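Local coordinates for protein putative glucose-6-phosphate 1-epimerase (Salmonella typhimurium, PDB 2HTA) that probably interconverts the alpha and beta anomers of D-glucose 6-phosphate, acting as a hexose-6-phosphate 1-epimerase (mutarotase), at residues A56-A60 with A113-W118; W75-P81 with G268-D272; V255-P261 with Y275-V281. One frame throughout, in Å; residues are numbered along the deposited sequence.

Contact 1: residues A56-A60 with A113-W118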
# COMPACT_ATOMS: atom_id res chain seq x y z
N ALA A 56 9.92 1.76 -4.98
CA ALA A 56 11.23 1.84 -4.35
C ALA A 56 11.65 0.41 -4.03
O ALA A 56 10.82 -0.43 -3.58
CB ALA A 56 11.15 2.68 -3.05
N LEU A 57 12.96 0.13 -4.17
CA LEU A 57 13.52 -1.12 -3.67
C LEU A 57 13.32 -1.20 -2.18
O LEU A 57 13.07 -2.30 -1.64
CB LEU A 57 15.02 -1.28 -3.99
CG LEU A 57 15.29 -1.53 -5.48
CD1 LEU A 57 16.80 -1.54 -5.77
CD2 LEU A 57 14.66 -2.88 -5.97
N GLN A 58 13.47 -0.06 -1.50
CA GLN A 58 13.19 -0.00 -0.06
C GLN A 58 11.72 -0.26 0.23
O GLN A 58 10.85 0.50 -0.21
CB GLN A 58 13.63 1.35 0.52
CG GLN A 58 13.40 1.45 2.01
CD GLN A 58 14.09 2.67 2.53
OE1 GLN A 58 15.30 2.68 2.66
NE2 GLN A 58 13.34 3.70 2.80
N GLY A 59 11.42 -1.33 0.95
CA GLY A 59 10.04 -1.70 1.18
C GLY A 59 9.29 -2.35 0.02
O GLY A 59 8.06 -2.52 0.12
N ALA A 60 9.99 -2.73 -1.06
CA ALA A 60 9.32 -3.14 -2.32
C ALA A 60 8.05 -2.32 -2.47
O ALA A 60 6.94 -2.87 -2.57
CB ALA A 60 8.97 -4.63 -2.30
N ALA A 113 9.51 -4.35 7.44
CA ALA A 113 9.77 -4.67 6.00
C ALA A 113 9.75 -3.44 5.08
O ALA A 113 10.49 -3.39 4.10
CB ALA A 113 8.77 -5.71 5.55
N ARG A 114 8.98 -2.42 5.44
CA ARG A 114 8.84 -1.20 4.60
C ARG A 114 10.06 -0.32 4.69
O ARG A 114 10.21 0.69 3.96
CB ARG A 114 7.56 -0.45 4.97
CG ARG A 114 7.52 0.08 6.44
CD ARG A 114 6.18 0.70 6.64
NE ARG A 114 6.03 1.31 7.95
CZ ARG A 114 5.31 2.39 8.20
NH1 ARG A 114 4.69 3.03 7.21
NH2 ARG A 114 5.24 2.86 9.47
N ASN A 115 10.94 -0.64 5.65
CA ASN A 115 12.15 0.17 5.91
C ASN A 115 13.42 -0.40 5.31
O ASN A 115 14.46 0.30 5.24
CB ASN A 115 12.38 0.32 7.43
CG ASN A 115 11.18 0.88 8.17
OD1 ASN A 115 10.30 0.13 8.65
ND2 ASN A 115 11.09 2.20 8.23
N LEU A 116 13.37 -1.62 4.81
CA LEU A 116 14.59 -2.33 4.36
C LEU A 116 14.62 -2.50 2.84
O LEU A 116 13.57 -2.54 2.21
CB LEU A 116 14.64 -3.72 5.01
CG LEU A 116 14.67 -3.72 6.54
CD1 LEU A 116 14.50 -5.19 7.00
CD2 LEU A 116 16.03 -3.13 7.01
N PRO A 117 15.84 -2.60 2.25
CA PRO A 117 15.96 -2.79 0.84
C PRO A 117 15.62 -4.21 0.45
O PRO A 117 16.17 -5.16 1.02
CB PRO A 117 17.45 -2.50 0.57
CG PRO A 117 18.17 -2.74 1.93
CD PRO A 117 17.16 -2.46 2.94
N TRP A 118 14.70 -4.33 -0.51
CA TRP A 118 14.37 -5.64 -1.14
C TRP A 118 15.07 -5.79 -2.50
O TRP A 118 15.34 -4.81 -3.20
CB TRP A 118 12.87 -5.77 -1.45
CG TRP A 118 11.92 -5.68 -0.27
CD1 TRP A 118 11.96 -4.76 0.75
CD2 TRP A 118 10.76 -6.49 -0.05
NE1 TRP A 118 10.89 -4.96 1.61
CE2 TRP A 118 10.13 -6.01 1.15
CE3 TRP A 118 10.20 -7.59 -0.71
CZ2 TRP A 118 8.92 -6.57 1.66
CZ3 TRP A 118 8.99 -8.15 -0.20
CH2 TRP A 118 8.38 -7.65 0.98
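Residues 57-60 form a type II turn after strand 51-56, closed by Ala60 N to Leu57 O at 3.2 Å, and Ala60 N and Gly59 C lie over one face of the Trp118 indole. With chi1 in the m well (-60°) and chi2 at 45°, Trp118 presents this face to the turn: Ala60 CB sits 3.8 Å from the centroid of the six-membered ring, 25° off its normal, a CH-pi contact. Trp118 NE1 meets Ala113 O of its own segment (3.0 Å, 175°), a near-linear bond consistent with the observed chi2. Two backbone hydrogen bonds, Trp118 N to Leu57 O and Gly59 N to Leu116 O, both 2.8 Å, make Gln58 and Pro117 a single isolated bridge between loops of this galactose-mutarotase-like beta fold. Gly59 (phi 76°, psi 10°) has no side chain, and a CB there would come 2.8 Å from Arg114 O; its CA instead makes a 3.4 Å CA-H...O contact with Ala113 O. The m, t rotamer of Leu57 brings CD2 within 3.4 Å of Trp118 O. Gln58, extended at chi1 and chi2 (both t), lays CG 3.6 Å from Asn115 O, while its amide bonds to the backbone of Lys83 and Gly85. Arg114, a substrate-binding residue by similarity, directs its CA-CB bond away from the turn; extended chi2 and chi3 carry the guanidinium farther off, where NH2 bonds to Ser109 O.

Contact 2: residues W75-P81 with G268-D272. With SO4 (sulfate ion), chain C.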
# COMPACT_ATOMS: atom_id res chain seq x y z
N TRP A 75 -1.99 7.52 -4.53
CA TRP A 75 -1.56 8.84 -4.06
C TRP A 75 -0.17 8.64 -3.46
O TRP A 75 0.09 7.64 -2.76
CB TRP A 75 -2.52 9.31 -3.00
CG TRP A 75 -2.24 10.66 -2.41
CD1 TRP A 75 -2.73 11.90 -2.85
CD2 TRP A 75 -1.43 10.94 -1.27
NE1 TRP A 75 -2.27 12.90 -2.04
CE2 TRP A 75 -1.47 12.36 -1.06
CE3 TRP A 75 -0.69 10.15 -0.37
CZ2 TRP A 75 -0.79 12.97 -0.03
CZ3 TRP A 75 -0.01 10.76 0.66
CH2 TRP A 75 -0.08 12.15 0.83
N LEU A 76 0.72 9.60 -3.70
CA LEU A 76 2.05 9.62 -3.15
C LEU A 76 2.28 11.03 -2.58
O LEU A 76 1.85 12.00 -3.18
CB LEU A 76 3.08 9.35 -4.22
CG LEU A 76 4.55 9.21 -3.81
CD1 LEU A 76 4.83 7.99 -2.97
CD2 LEU A 76 5.40 9.21 -5.06
N SER A 77 2.88 11.12 -1.40
CA SER A 77 3.08 12.43 -0.73
C SER A 77 4.18 13.24 -1.42
O SER A 77 5.32 12.77 -1.59
CB SER A 77 3.44 12.22 0.74
OG SER A 77 3.77 13.48 1.36
N ASN A 78 3.83 14.46 -1.82
CA ASN A 78 4.81 15.42 -2.36
C ASN A 78 5.83 15.89 -1.27
O ASN A 78 6.86 16.55 -1.57
CB ASN A 78 4.06 16.61 -3.01
CG ASN A 78 5.02 17.54 -3.84
OD1 ASN A 78 5.01 18.79 -3.67
ND2 ASN A 78 5.86 16.95 -4.69
N ASN A 79 5.57 15.51 -0.02
CA ASN A 79 6.48 15.81 1.08
C ASN A 79 7.16 14.63 1.71
O ASN A 79 7.81 14.78 2.77
CB ASN A 79 5.73 16.55 2.21
CG ASN A 79 5.34 17.99 1.82
OD1 ASN A 79 5.22 18.31 0.62
ND2 ASN A 79 5.10 18.84 2.82
N THR A 80 7.06 13.44 1.11
CA THR A 80 7.74 12.30 1.71
C THR A 80 9.25 12.35 1.52
O THR A 80 9.72 12.68 0.44
CB THR A 80 7.15 10.91 1.23
OG1 THR A 80 7.71 9.88 2.04
CG2 THR A 80 7.46 10.63 -0.22
N PRO A 81 10.01 12.04 2.59
CA PRO A 81 11.43 11.83 2.34
C PRO A 81 11.67 10.61 1.45
O PRO A 81 10.80 9.73 1.37
CB PRO A 81 11.99 11.56 3.76
CG PRO A 81 11.01 12.12 4.69
CD PRO A 81 9.67 11.86 3.99
N GLY A 268 4.91 15.40 9.29
CA GLY A 268 5.94 16.04 8.50
C GLY A 268 6.20 15.46 7.11
O GLY A 268 6.72 16.17 6.25
N ASP A 269 5.83 14.21 6.87
CA ASP A 269 6.01 13.60 5.55
C ASP A 269 4.78 13.72 4.62
O ASP A 269 4.67 13.07 3.58
CB ASP A 269 6.50 12.14 5.71
CG ASP A 269 5.53 11.27 6.48
OD1 ASP A 269 5.89 10.10 6.71
OD2 ASP A 269 4.40 11.74 6.81
N MET A 270 3.86 14.58 5.03
CA MET A 270 2.59 14.88 4.34
C MET A 270 2.47 16.38 4.06
O MET A 270 2.83 17.17 4.90
CB MET A 270 1.41 14.44 5.24
CG MET A 270 0.05 14.46 4.56
SD MET A 270 -1.16 13.32 5.28
CE MET A 270 -0.14 11.91 4.86
N PRO A 271 1.92 16.76 2.90
CA PRO A 271 1.49 18.11 2.68
C PRO A 271 0.37 18.45 3.68
O PRO A 271 -0.44 17.58 4.05
CB PRO A 271 0.90 18.03 1.26
CG PRO A 271 1.58 16.90 0.65
CD PRO A 271 1.61 15.92 1.73
N ASP A 272 0.31 19.71 4.10
CA ASP A 272 -0.73 20.13 5.05
C ASP A 272 -2.14 19.77 4.57
O ASP A 272 -3.01 19.34 5.38
CB ASP A 272 -0.67 21.66 5.27
CG ASP A 272 0.47 22.09 6.14
OD1 ASP A 272 1.02 21.27 6.91
OD2 ASP A 272 0.79 23.32 6.06
S SO4 C . 2.91 21.99 2.30
O1 SO4 C . 1.91 21.87 1.22
O2 SO4 C . 3.06 23.44 2.52
O3 SO4 C . 2.43 21.44 3.53
O4 SO4 C . 4.17 21.41 1.87
O HOH W 1 9.31 15.84 4.61
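Trp75 packs the CH2 and CZ2 corner of its six-membered ring against Met270 and Pro271: CH2 lies 4.0 Å from Met270 CE, and CZ2 is 4.2 Å from Pro271 CD, which meets the ring at its edge. Two residues on, the contact turns polar. Ser77 OG, with chi1 at 174° (t), donates a hydrogen bond to Asp269 O at a very short 2.4 Å, and the same OG accepts from Asn79 N at 3.0 Å, the definition of an ST turn. A type I turn from Ser77 to Thr80 is closed by Thr80 N to Ser77 O at 3.3 Å; the Asp269 oxygen O lies against this turn, 3.5 Å from Asn79 C. Further along, Asp269 CA makes a CA-H...O contact of 3.5 Å with Asn79 O, and water 1 donates to both Asn79 O (2.6 Å) and Gly268 O (3.1 Å). Pro81 CD packs on Asp269 CB at 3.6 Å. Both segments of this loop-to-loop contact meet Arg89, a substrate-binding residue by similarity, beside the probable sugar-phosphate site of the mutarotase-like fold: Asp269 OD2 forms a salt bridge with its side chain, and Thr80 OG1 bonds to its backbone N. A sulfate, probably from the crystallisation liquor, accepts through O3 from Asp272 N at 2.8 Å. Ser264 OG of helix 260-266 is hydrogen-bonded to the backbone oxygens of Pro271 and Asp272, while Leu76 and Asn78 pack on helix 14-22 and the Trp75 ring meets Phe278 of strand 278-286.

Contact 3: residues V255-P261 with Y275-V281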
# COMPACT_ATOMS: atom_id res chain seq x y z
N VAL A 255 -9.10 -1.94 6.41
CA VAL A 255 -9.03 -0.70 7.13
C VAL A 255 -9.32 0.48 6.22
O VAL A 255 -8.80 0.52 5.10
CB VAL A 255 -7.67 -0.54 7.83
CG1 VAL A 255 -7.43 0.90 8.34
CG2 VAL A 255 -7.67 -1.53 9.01
N GLY A 256 -10.20 1.36 6.66
CA GLY A 256 -10.41 2.61 5.96
C GLY A 256 -9.81 3.72 6.82
O GLY A 256 -10.11 3.81 8.02
N TRP A 257 -8.98 4.59 6.22
CA TRP A 257 -8.34 5.63 7.02
C TRP A 257 -8.20 6.89 6.18
O TRP A 257 -7.81 6.83 5.00
CB TRP A 257 -6.95 5.16 7.44
CG TRP A 257 -6.16 6.19 8.19
CD1 TRP A 257 -6.46 6.71 9.40
CD2 TRP A 257 -4.94 6.79 7.77
NE1 TRP A 257 -5.50 7.63 9.78
CE2 TRP A 257 -4.53 7.66 8.80
CE3 TRP A 257 -4.13 6.66 6.63
CZ2 TRP A 257 -3.35 8.43 8.70
CZ3 TRP A 257 -2.94 7.42 6.53
CH2 TRP A 257 -2.57 8.29 7.56
N ASN A 258 -8.49 8.02 6.79
CA ASN A 258 -8.01 9.34 6.32
C ASN A 258 -7.72 10.17 7.55
O ASN A 258 -8.50 10.15 8.48
CB ASN A 258 -9.06 10.03 5.47
CG ASN A 258 -8.58 11.41 4.99
OD1 ASN A 258 -8.62 12.36 5.75
ND2 ASN A 258 -8.14 11.52 3.70
N PRO A 259 -6.58 10.86 7.58
CA PRO A 259 -6.12 11.48 8.86
C PRO A 259 -6.91 12.72 9.17
O PRO A 259 -6.93 13.14 10.30
CB PRO A 259 -4.67 11.86 8.56
CG PRO A 259 -4.55 12.00 7.05
CD PRO A 259 -5.58 11.02 6.49
N GLY A 260 -7.60 13.28 8.17
CA GLY A 260 -8.23 14.60 8.35
C GLY A 260 -7.18 15.73 8.47
O GLY A 260 -5.98 15.49 8.47
N PRO A 261 -7.65 16.97 8.65
CA PRO A 261 -6.75 18.12 8.51
C PRO A 261 -5.70 18.36 9.63
O PRO A 261 -4.54 18.62 9.30
CB PRO A 261 -7.73 19.30 8.34
CG PRO A 261 -8.93 18.89 9.04
CD PRO A 261 -9.03 17.38 8.93
N TYR A 275 -4.44 15.25 3.03
CA TYR A 275 -5.64 14.45 3.36
C TYR A 275 -6.80 14.68 2.40
O TYR A 275 -7.65 13.82 2.27
CB TYR A 275 -6.10 14.72 4.78
CG TYR A 275 -6.86 16.06 4.89
CD1 TYR A 275 -8.27 16.10 4.92
CD2 TYR A 275 -6.17 17.27 4.87
CE1 TYR A 275 -8.97 17.30 4.98
CE2 TYR A 275 -6.86 18.48 4.92
CZ TYR A 275 -8.25 18.48 4.99
OH TYR A 275 -8.90 19.69 5.05
N LYS A 276 -6.83 15.83 1.73
CA LYS A 276 -7.86 16.14 0.76
C LYS A 276 -7.94 15.18 -0.44
O LYS A 276 -9.00 15.01 -1.00
CB LYS A 276 -7.69 17.56 0.23
CG LYS A 276 -8.11 18.56 1.31
CD LYS A 276 -8.02 19.99 0.83
CE LYS A 276 -8.67 20.92 1.87
NZ LYS A 276 -8.83 22.33 1.37
N THR A 277 -6.80 14.62 -0.86
CA THR A 277 -6.76 13.89 -2.11
C THR A 277 -6.38 12.40 -2.00
O THR A 277 -6.01 11.76 -3.00
CB THR A 277 -5.88 14.59 -3.15
OG1 THR A 277 -4.59 14.87 -2.58
CG2 THR A 277 -6.57 15.92 -3.56
N PHE A 278 -6.54 11.84 -0.80
CA PHE A 278 -6.46 10.38 -0.68
C PHE A 278 -7.41 9.79 0.32
O PHE A 278 -7.89 10.47 1.26
CB PHE A 278 -5.01 9.93 -0.42
CG PHE A 278 -4.56 10.08 1.03
CD1 PHE A 278 -4.80 9.06 1.98
CD2 PHE A 278 -3.90 11.24 1.44
CE1 PHE A 278 -4.39 9.21 3.31
CE2 PHE A 278 -3.46 11.38 2.78
CZ PHE A 278 -3.70 10.36 3.69
N VAL A 279 -7.69 8.49 0.13
CA VAL A 279 -8.31 7.68 1.17
C VAL A 279 -7.51 6.38 1.18
O VAL A 279 -7.12 5.89 0.10
CB VAL A 279 -9.82 7.41 0.91
CG1 VAL A 279 -10.07 6.56 -0.37
CG2 VAL A 279 -10.51 6.74 2.07
N CYS A 280 -7.26 5.85 2.38
CA CYS A 280 -6.65 4.53 2.48
C CYS A 280 -7.68 3.45 2.62
O CYS A 280 -8.54 3.52 3.50
CB CYS A 280 -5.65 4.44 3.64
SG CYS A 280 -4.17 5.39 3.33
N VAL A 281 -7.57 2.43 1.75
CA VAL A 281 -8.41 1.24 1.85
C VAL A 281 -7.42 0.06 1.82
O VAL A 281 -6.84 -0.28 0.76
CB VAL A 281 -9.51 1.13 0.70
CG1 VAL A 281 -10.27 -0.25 0.74
CG2 VAL A 281 -10.49 2.36 0.70
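One side-chain amide, that of Asn258, bonds three backbone groups where the strand pairing ends. Its ND2 donates to Tyr275 O (2.8 Å, 161°) and to Phe278 O (2.7 Å, 133°), while OD1 accepts from Gly260 N at 2.8 Å, a capping bond at the turn leading into helix 260-266. The amide thus ties the end of strand 253-258 to the chain that enters strand 278-286, and its ND2 lies over one face of the Phe278 ring. Before this point the pairing is regular: the axes of the segments 255-258 and 278-281 approach to 4.8 Å and run antiparallel at 158°. Trp257 and Cys280 form a hydrogen-bonded pair, with Trp257 N to Cys280 O at 3.0 Å and Cys280 N to Trp257 O at 2.9 Å; the adjacent Gly256 and Val281 are a non-hydrogen-bonded pair. Trp257 and Cys280 share a face of the sheet, where Cys280 SG sits at the indole edge, 3.5 Å from Trp257 CE3, and Trp257 CZ3 reaches Phe278 CE1 at 4.0 Å. Beyond Asn258, Gly260 and Pro261 lie over one face of the Tyr275 ring; Pro261 CD is 4.3 Å from its centroid, 22° off the normal. Gly260 has a positive phi of 69°, and a CB would clash with Pro261 CD at 2.9 Å. Cys280 touches the inferred active-site His179, and Val255 and Trp257 both touch Glu282, also inferred as catalytic, and Asp223, which binds substrate by similarity: this antiparallel sheet carries the probable catalytic site of a galactose-mutarotase-like fold.

Overall arrangement
Contacts 2 and 3 adjoin, with centres about 13 Å apart: Trp75 CG lies 3.5 Å from Phe278 CB, and Met270 SD is 3.9 Å from Phe278 CE2 and 4.1 Å from Pro259 CG. Their segments alternate along the chain, residues 268-272 falling between the two segments of contact 3. Contact 1 stands apart, its centre about 18 Å from that of contact 2 and about 23 Å from that of contact 3, across the chain's centre from the latter. The probable substrate site relates all three: the side chain of Arg114 in contact 1 is about 6 Å from those of Arg89 and His179, that of Asp269 in contact 2 about 3 Å from that of Arg89, and that of Val255 in contact 3 about 4 Å from that of Glu282.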